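Local coordinates for protein OBCA, Oxalate Biosynthetic Component A (Burkholderia glumae, PDB 4NNB) that pairs an N-terminal domain with a TIM-barrel-family region and holds a magnesium ion and an oxaloacetate ion in a common pocket, at residues V132-T137 with H157-A162; A162-I167 with K176-A181; T479-D482 with G488-K491. One frame throughout, in Å; residues are numbered along the deposited sequence.

Contact 1: V132-T137 with H157-A162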
loop_
_atom_site.group_PDB
_atom_site.type_symbol
_atom_site.label_atom_id
_atom_site.label_comp_id
_atom_site.label_asym_id
_atom_site.label_seq_id
_atom_site.Cartn_x
_atom_site.Cartn_y
_atom_site.Cartn_z
ATOM N N VAL A 132 -13.633 2.511 13.513
ATOM C CA VAL A 132 -13.488 3.445 12.405
ATOM C C VAL A 132 -12.745 2.797 11.215
ATOM O O VAL A 132 -13.178 2.919 10.070
ATOM C CB VAL A 132 -12.826 4.775 12.841
ATOM C CG1 VAL A 132 -12.545 5.649 11.626
ATOM C CG2 VAL A 132 -13.740 5.538 13.808
ATOM N N LEU A 133 -11.657 2.087 11.490
ATOM C CA LEU A 133 -10.915 1.419 10.421
ATOM C C LEU A 133 -11.754 0.321 9.758
ATOM O O LEU A 133 -11.751 0.178 8.537
ATOM C CB LEU A 133 -9.574 0.875 10.940
ATOM C CG LEU A 133 -8.562 1.978 11.289
ATOM C CD1 LEU A 133 -7.465 1.442 12.209
ATOM C CD2 LEU A 133 -7.943 2.631 10.024
ATOM N N GLN A 134 -12.497 -0.438 10.554
ATOM C CA GLN A 134 -13.314 -1.494 9.973
ATOM C C GLN A 134 -14.410 -0.924 9.066
ATOM O O GLN A 134 -14.593 -1.385 7.937
ATOM C CB GLN A 134 -13.935 -2.377 11.051
ATOM C CG GLN A 134 -14.638 -3.586 10.455
ATOM C CD GLN A 134 -13.688 -4.481 9.689
ATOM O OE1 GLN A 134 -12.841 -5.155 10.280
ATOM N NE2 GLN A 134 -13.810 -4.480 8.364
ATOM N N LEU A 135 -15.134 0.070 9.562
ATOM C CA LEU A 135 -16.239 0.642 8.798
ATOM C C LEU A 135 -15.769 1.450 7.583
ATOM O O LEU A 135 -16.415 1.427 6.540
ATOM C CB LEU A 135 -17.160 1.476 9.702
ATOM C CG LEU A 135 -17.985 0.681 10.731
ATOM C CD1 LEU A 135 -18.953 1.588 11.483
ATOM C CD2 LEU A 135 -18.739 -0.463 10.077
ATOM N N THR A 136 -14.652 2.163 7.705
ATOM C CA THR A 136 -14.125 2.873 6.535
ATOM C C THR A 136 -13.515 1.910 5.511
ATOM O O THR A 136 -13.429 2.250 4.330
ATOM C CB THR A 136 -13.141 4.028 6.877
ATOM O OG1 THR A 136 -12.042 3.532 7.652
ATOM C CG2 THR A 136 -13.854 5.146 7.643
ATOM N N THR A 137 -13.104 0.720 5.959
ATOM C CA THR A 137 -12.703 -0.355 5.046
ATOM C C THR A 137 -13.927 -0.808 4.257
ATOM O O THR A 137 -13.825 -1.191 3.092
ATOM C CB THR A 137 -12.103 -1.568 5.804
ATOM O OG1 THR A 137 -10.915 -1.166 6.493
ATOM C CG2 THR A 137 -11.751 -2.713 4.848
ATOM N N HIS A 157 -22.800 -5.392 6.086
ATOM C CA HIS A 157 -21.592 -5.067 6.835
ATOM C C HIS A 157 -21.573 -5.705 8.220
ATOM O O HIS A 157 -22.480 -5.482 9.033
ATOM C CB HIS A 157 -21.413 -3.546 6.920
ATOM C CG HIS A 157 -21.138 -2.904 5.594
ATOM N ND1 HIS A 157 -21.338 -1.562 5.358
ATOM C CD2 HIS A 157 -20.669 -3.426 4.436
ATOM C CE1 HIS A 157 -21.012 -1.285 4.108
ATOM N NE2 HIS A 157 -20.603 -2.398 3.527
ATOM N N TYR A 158 -20.520 -6.483 8.473
ATOM C CA TYR A 158 -20.415 -7.326 9.665
ATOM C C TYR A 158 -19.253 -6.937 10.593
ATOM O O TYR A 158 -18.146 -6.651 10.140
ATOM C CB TYR A 158 -20.278 -8.789 9.217
ATOM C CG TYR A 158 -19.999 -9.805 10.310
ATOM C CD1 TYR A 158 -18.699 -10.121 10.681
ATOM C CD2 TYR A 158 -21.039 -10.470 10.944
ATOM C CE1 TYR A 158 -18.443 -11.058 11.663
ATOM C CE2 TYR A 158 -20.798 -11.408 11.932
ATOM C CZ TYR A 158 -19.500 -11.700 12.286
ATOM O OH TYR A 158 -19.260 -12.637 13.267
ATOM N N LEU A 159 -19.516 -6.947 11.896
ATOM C CA LEU A 159 -18.476 -6.766 12.905
ATOM C C LEU A 159 -18.317 -8.094 13.671
ATOM O O LEU A 159 -19.310 -8.686 14.077
ATOM C CB LEU A 159 -18.866 -5.633 13.858
ATOM C CG LEU A 159 -19.154 -4.283 13.190
ATOM C CD1 LEU A 159 -19.576 -3.223 14.202
ATOM C CD2 LEU A 159 -17.947 -3.804 12.380
ATOM N N PRO A 160 -17.070 -8.567 13.867
ATOM C CA PRO A 160 -16.811 -9.882 14.483
ATOM C C PRO A 160 -17.039 -9.914 15.998
ATOM O O PRO A 160 -16.999 -8.864 16.642
ATOM C CB PRO A 160 -15.323 -10.101 14.185
ATOM C CG PRO A 160 -14.755 -8.722 14.193
ATOM C CD PRO A 160 -15.814 -7.884 13.505
ATOM N N PRO A 161 -17.255 -11.114 16.565
ATOM C CA PRO A 161 -17.540 -11.270 17.998
ATOM C C PRO A 161 -16.541 -10.557 18.909
ATOM O O PRO A 161 -16.965 -9.940 19.871
ATOM C CB PRO A 161 -17.450 -12.784 18.201
ATOM C CG PRO A 161 -17.901 -13.345 16.900
ATOM C CD PRO A 161 -17.343 -12.402 15.849
ATOM N N ALA A 162 -15.247 -10.634 18.611
ATOM C CA ALA A 162 -14.232 -9.992 19.452
ATOM C C ALA A 162 -14.392 -8.470 19.522
ATOM O O ALA A 162 -14.136 -7.854 20.560
ATOM C CB ALA A 162 -12.837 -10.360 18.981
#

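Contact 2: A162-I167 with K176-A181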
loop_
_atom_site.group_PDB
_atom_site.type_symbol
_atom_site.label_atom_id
_atom_site.label_comp_id
_atom_site.label_asym_id
_atom_site.label_seq_id
_atom_site.Cartn_x
_atom_site.Cartn_y
_atom_site.Cartn_z
ATOM N N ALA A 162 -15.247 -10.634 18.611
ATOM C CA ALA A 162 -14.232 -9.992 19.452
ATOM C C ALA A 162 -14.392 -8.470 19.522
ATOM O O ALA A 162 -14.136 -7.854 20.560
ATOM C CB ALA A 162 -12.837 -10.360 18.981
ATOM N N LEU A 163 -14.808 -7.863 18.415
ATOM C CA LEU A 163 -15.083 -6.431 18.412
ATOM C C LEU A 163 -16.351 -6.139 19.212
ATOM O O LEU A 163 -16.393 -5.202 20.006
ATOM C CB LEU A 163 -15.227 -5.915 16.981
ATOM C CG LEU A 163 -15.315 -4.395 16.848
ATOM C CD1 LEU A 163 -14.137 -3.757 17.558
ATOM C CD2 LEU A 163 -15.317 -3.998 15.376
ATOM N N ILE A 164 -17.385 -6.950 18.999
ATOM C CA ILE A 164 -18.665 -6.753 19.668
ATOM C C ILE A 164 -18.520 -6.943 21.174
ATOM O O ILE A 164 -19.103 -6.197 21.972
ATOM C CB ILE A 164 -19.736 -7.696 19.102
ATOM C CG1 ILE A 164 -20.014 -7.344 17.639
ATOM C CG2 ILE A 164 -21.013 -7.610 19.915
ATOM C CD1 ILE A 164 -20.300 -5.849 17.419
ATOM N N GLU A 165 -17.732 -7.945 21.554
ATOM C CA GLU A 165 -17.442 -8.211 22.957
ATOM C C GLU A 165 -16.714 -7.039 23.608
ATOM O O GLU A 165 -17.019 -6.667 24.738
ATOM C CB GLU A 165 -16.656 -9.521 23.105
ATOM C CG GLU A 165 -17.535 -10.746 22.874
ATOM C CD GLU A 165 -16.758 -11.997 22.520
ATOM O OE1 GLU A 165 -15.506 -11.955 22.477
ATOM O OE2 GLU A 165 -17.417 -13.027 22.272
ATOM N N ALA A 166 -15.777 -6.432 22.886
ATOM C CA ALA A 166 -15.049 -5.291 23.437
ATOM C C ALA A 166 -15.956 -4.066 23.604
ATOM O O ALA A 166 -15.825 -3.313 24.572
ATOM C CB ALA A 166 -13.831 -4.962 22.593
ATOM N N ILE A 167 -16.875 -3.872 22.663
ATOM C CA ILE A 167 -17.849 -2.791 22.766
ATOM C C ILE A 167 -18.756 -3.034 23.980
ATOM O O ILE A 167 -19.030 -2.131 24.774
ATOM C CB ILE A 167 -18.723 -2.703 21.484
ATOM C CG1 ILE A 167 -17.880 -2.283 20.273
ATOM C CG2 ILE A 167 -19.922 -1.759 21.693
ATOM C CD1 ILE A 167 -18.641 -2.347 18.956
ATOM N N LYS A 176 -26.433 -1.477 22.639
ATOM C CA LYS A 176 -27.873 -1.287 22.545
ATOM C C LYS A 176 -28.263 -0.266 21.467
ATOM O O LYS A 176 -29.172 -0.524 20.679
ATOM C CB LYS A 176 -28.480 -0.917 23.912
ATOM C CG LYS A 176 -28.579 -2.113 24.884
ATOM C CD LYS A 176 -29.502 -3.197 24.311
ATOM C CE LYS A 176 -29.744 -4.347 25.290
ATOM N NZ LYS A 176 -31.019 -5.077 24.957
ATOM N N ASN A 177 -27.594 0.887 21.438
ATOM C CA ASN A 177 -27.842 1.871 20.380
ATOM C C ASN A 177 -27.646 1.259 18.988
ATOM O O ASN A 177 -28.391 1.551 18.045
ATOM C CB ASN A 177 -26.897 3.068 20.506
ATOM C CG ASN A 177 -27.171 3.918 21.739
ATOM O OD1 ASN A 177 -28.183 3.746 22.422
ATOM N ND2 ASN A 177 -26.262 4.850 22.023
ATOM N N MET A 178 -26.628 0.418 18.868
ATOM C CA MET A 178 -26.337 -0.234 17.595
ATOM C C MET A 178 -27.458 -1.197 17.205
ATOM O O MET A 178 -27.906 -1.227 16.052
ATOM C CB MET A 178 -24.995 -0.972 17.680
ATOM C CG MET A 178 -23.778 -0.038 17.656
ATOM S SD MET A 178 -22.242 -0.900 18.046
ATOM C CE MET A 178 -22.159 -2.095 16.707
ATOM N N GLU A 179 -27.912 -1.990 18.168
ATOM C CA GLU A 179 -28.977 -2.942 17.882
ATOM C C GLU A 179 -30.266 -2.222 17.505
ATOM O O GLU A 179 -30.990 -2.670 16.619
ATOM C CB GLU A 179 -29.146 -3.928 19.041
ATOM C CG GLU A 179 -27.958 -4.877 19.121
ATOM C CD GLU A 179 -27.839 -5.595 20.447
ATOM O OE1 GLU A 179 -28.547 -5.220 21.405
ATOM O OE2 GLU A 179 -27.020 -6.531 20.530
ATOM N N GLU A 180 -30.535 -1.082 18.137
ATOM C CA GLU A 180 -31.715 -0.297 17.770
ATOM C C GLU A 180 -31.552 0.273 16.364
ATOM O O GLU A 180 -32.531 0.498 15.647
ATOM C CB GLU A 180 -31.954 0.838 18.766
ATOM C CG GLU A 180 -33.239 1.607 18.492
ATOM C CD GLU A 180 -33.311 2.939 19.220
ATOM O OE1 GLU A 180 -32.543 3.140 20.186
ATOM O OE2 GLU A 180 -34.137 3.790 18.820
ATOM N N ALA A 181 -30.303 0.505 15.968
ATOM C CA ALA A 181 -30.013 1.021 14.632
ATOM C C ALA A 181 -30.067 -0.085 13.576
ATOM O O ALA A 181 -29.966 0.186 12.379
ATOM C CB ALA A 181 -28.656 1.724 14.612
#

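Contact 3: T479-D482 with G488-K491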
loop_
_atom_site.group_PDB
_atom_site.type_symbol
_atom_site.label_atom_id
_atom_site.label_comp_id
_atom_site.label_asym_id
_atom_site.label_seq_id
_atom_site.Cartn_x
_atom_site.Cartn_y
_atom_site.Cartn_z
ATOM N N THR A 479 -4.013 4.111 5.279
ATOM C CA THR A 479 -4.676 5.054 6.180
ATOM C C THR A 479 -4.260 6.523 6.033
ATOM O O THR A 479 -3.234 6.854 5.428
ATOM C CB THR A 479 -4.474 4.632 7.657
ATOM O OG1 THR A 479 -3.076 4.589 7.957
ATOM C CG2 THR A 479 -5.075 3.255 7.912
ATOM N N VAL A 480 -5.091 7.405 6.583
ATOM C CA VAL A 480 -4.715 8.797 6.792
ATOM C C VAL A 480 -5.070 9.171 8.231
ATOM O O VAL A 480 -5.919 8.525 8.867
ATOM C CB VAL A 480 -5.447 9.773 5.843
ATOM C CG1 VAL A 480 -4.985 9.608 4.404
ATOM C CG2 VAL A 480 -6.973 9.607 5.968
ATOM N N ASN A 481 -4.412 10.197 8.752
ATOM C CA ASN A 481 -4.879 10.824 9.981
ATOM C C ASN A 481 -6.113 11.673 9.684
ATOM O O ASN A 481 -6.248 12.219 8.588
ATOM C CB ASN A 481 -3.781 11.690 10.604
ATOM C CG ASN A 481 -2.644 10.862 11.164
ATOM O OD1 ASN A 481 -2.866 9.792 11.725
ATOM N ND2 ASN A 481 -1.426 11.342 11.010
ATOM N N ASP A 482 -7.011 11.781 10.664
ATOM C CA ASP A 482 -8.206 12.608 10.524
ATOM C C ASP A 482 -8.638 13.014 11.925
ATOM O O ASP A 482 -9.281 12.237 12.621
ATOM C CB ASP A 482 -9.331 11.832 9.824
ATOM C CG ASP A 482 -10.531 12.713 9.476
ATOM O OD1 ASP A 482 -10.686 13.802 10.072
ATOM O OD2 ASP A 482 -11.334 12.310 8.604
ATOM N N GLY A 488 -8.766 9.150 15.658
ATOM C CA GLY A 488 -7.902 9.959 14.810
ATOM C C GLY A 488 -7.355 9.350 13.520
ATOM O O GLY A 488 -6.583 10.014 12.814
ATOM N N VAL A 489 -7.729 8.104 13.215
ATOM C CA VAL A 489 -7.222 7.402 12.026
ATOM C C VAL A 489 -8.358 6.733 11.247
ATOM O O VAL A 489 -9.328 6.266 11.839
ATOM C CB VAL A 489 -6.169 6.326 12.414
ATOM C CG1 VAL A 489 -5.640 5.565 11.162
ATOM C CG2 VAL A 489 -5.009 6.960 13.175
ATOM N N ARG A 490 -8.242 6.700 9.919
ATOM C CA ARG A 490 -9.223 6.027 9.068
ATOM C C ARG A 490 -8.566 5.580 7.762
ATOM O O ARG A 490 -7.433 5.964 7.472
ATOM C CB ARG A 490 -10.380 6.967 8.732
ATOM C CG ARG A 490 -9.932 8.251 8.007
ATOM C CD ARG A 490 -11.114 8.942 7.335
ATOM N NE ARG A 490 -10.828 10.306 6.890
ATOM C CZ ARG A 490 -10.345 10.611 5.690
ATOM N NH1 ARG A 490 -10.085 9.643 4.817
ATOM N NH2 ARG A 490 -10.107 11.874 5.364
ATOM N N LYS A 491 -9.286 4.779 6.979
ATOM C CA LYS A 491 -8.833 4.393 5.648
ATOM C C LYS A 491 -8.810 5.618 4.748
ATOM O O LYS A 491 -9.739 6.444 4.764
ATOM C CB LYS A 491 -9.737 3.298 5.062
ATOM C CG LYS A 491 -9.506 1.912 5.693
ATOM C CD LYS A 491 -8.124 1.356 5.292
ATOM C CE LYS A 491 -7.664 0.179 6.138
ATOM N NZ LYS A 491 -8.209 -1.137 5.699
#

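Contact 1: V132-T137 with H157-A162
Leu159 reaches from the end of its strand to helix 125-137 and touches it with a single methyl, CD2, which meets two neighbouring helix residues. Its CD2 lies 3.8 Å from CG of Gln134, where the two side chains slide past each other in opposite directions, and 4.1 Å from CD2 of Leu135, where they cross at about a right angle. Leu135 and Leu159 are both buried, with Trp140 against the former and Trp183 against the latter, and this leucine pair is the fully enclosed side of the contact. Gln134, although its CG makes the closer approach, is partly exposed. With CG opposite the main-chain nitrogen (chi1 -173°) and a bend at chi2, its aliphatic part lies against Leu159 while NE2 bonds to the carbonyl of Ala193. The contact thus sets the C-terminal half of a helix against an outer strand of the three-stranded antiparallel sheet in the N-terminal domain, a helix-on-sheet packing in which Leu159 also has its backbone bonded to Arg62 of the central strand. Two residues earlier in the strand, the CB of His157 is directed at the helix, but its ring nitrogens bond to Trp140 NE1 and Pro22 O. The backbones stay well apart: no hydrogen bond spans the gap, and CA of Gln134 is 7.9 Å from CA of Leu159.

Contact 2: A162-I167 with K176-A181
Met178 and Ile167 reach toward each other tip to tip between two consecutive helices, 161-170 and 172-180, which are joined by a very short link in the N-terminal domain. SD of Met178 lies 4.0 Å from CD1 of Ile167, and CE of Met178 is 4.2 Å from the same CD1. That methyl also meets the preceding turn of the first helix, where CD1 of Ile164 stands 4.2 Å from CE of Met178, so the thioether end is shared by two isoleucines one helical turn apart. All three side chains are buried and the contact is wholly apolar, without a hydrogen bond across it. The thioether owes its placement to a side chain that runs out nearly straight at chi2 and then bends at chi3 (62°), which sets the direction of CE. In the next shell, Leu159 of strand 155-159 touches both Ile164 and Met178, placing the outer strand of the small antiparallel sheet beside their meeting point. Leu174 and Leu175, in the first turn of the second helix, pack on Ile167 and Ile164 respectively. Helix 125-137 packs on the first helix through Ile131 on Ile167 and Leu127 on both Leu163 and Ala166. A polar tie is added by Glu179, whose OE2 forms a salt bridge with NE of Arg62 and so links the second helix to the central strand of that sheet. Within the first helix, Ile167 N makes the ordinary helical bond to Leu163 O at 3.0 Å.

Contact 3: T479-D482 with G488-K491
A beta hairpin brings Val480 and Arg490 together as the hydrogen-bonded pair of two short antiparallel strands, lying in the chain between barrel strand 469-472 and helix 495-507. Val480 N bonds to Arg490 O at 2.9 Å, and Arg490 N returns the bond to Val480 O at 3.1 Å. Toward the turn, Asp482 N donates to Gly488 O at 2.8 Å from well above the carbonyl plane. On the face bearing Val480 and Arg490, CG2 of the valine sits over one face of the guanidinium, 3.3 Å from NH1 of Arg490. The edge of that group is used by Asp482: NE of Arg490 meets OD2 of Asp482 at 2.7 Å in a salt bridge whose N-H...O angle is 179°, in the guanidinium plane and on the anti lone pair of the oxygen, although the two flat groups are turned 78° apart. Arg484 shares OD2, and Glu497 takes NH2 of the arginine, so the buried Asp482 and Arg490 belong to a small ionic network, which probably stabilises their charges. The opposite face carries Asn481 and Val489; CB of Thr479 lies 3.8 Å from CG1 of Val489, while helix 125-137 adds Leu133 beside both. The rotation of the guanidinium is further fixed within its own strand, where NH1 of Arg490 bonds to O of Lys491 at 3.2 Å.

From the N terminus the three contacts follow in series, none nested in or crossing another. Contact 1 closes a loop of 19 residues that leads from helix 125-137 back as strand 155-159. Contact 2 begins where it ends, sharing Ala162, and closes over just eight residues, seven of them helical, across the junction of two helices; the two contacts pack directly on each other. Contact 3, some 300 residues later, closes a five-residue turn after the last-but-one barrel strand in the chain, 469-472. It nevertheless returns to contact 1: Lys491 probably hydrogen-bonds Thr136 and Thr137, tying the hairpin to the N-terminal domain. Contacts 2 and 3 do not touch, their nearest atoms about 12 Å apart.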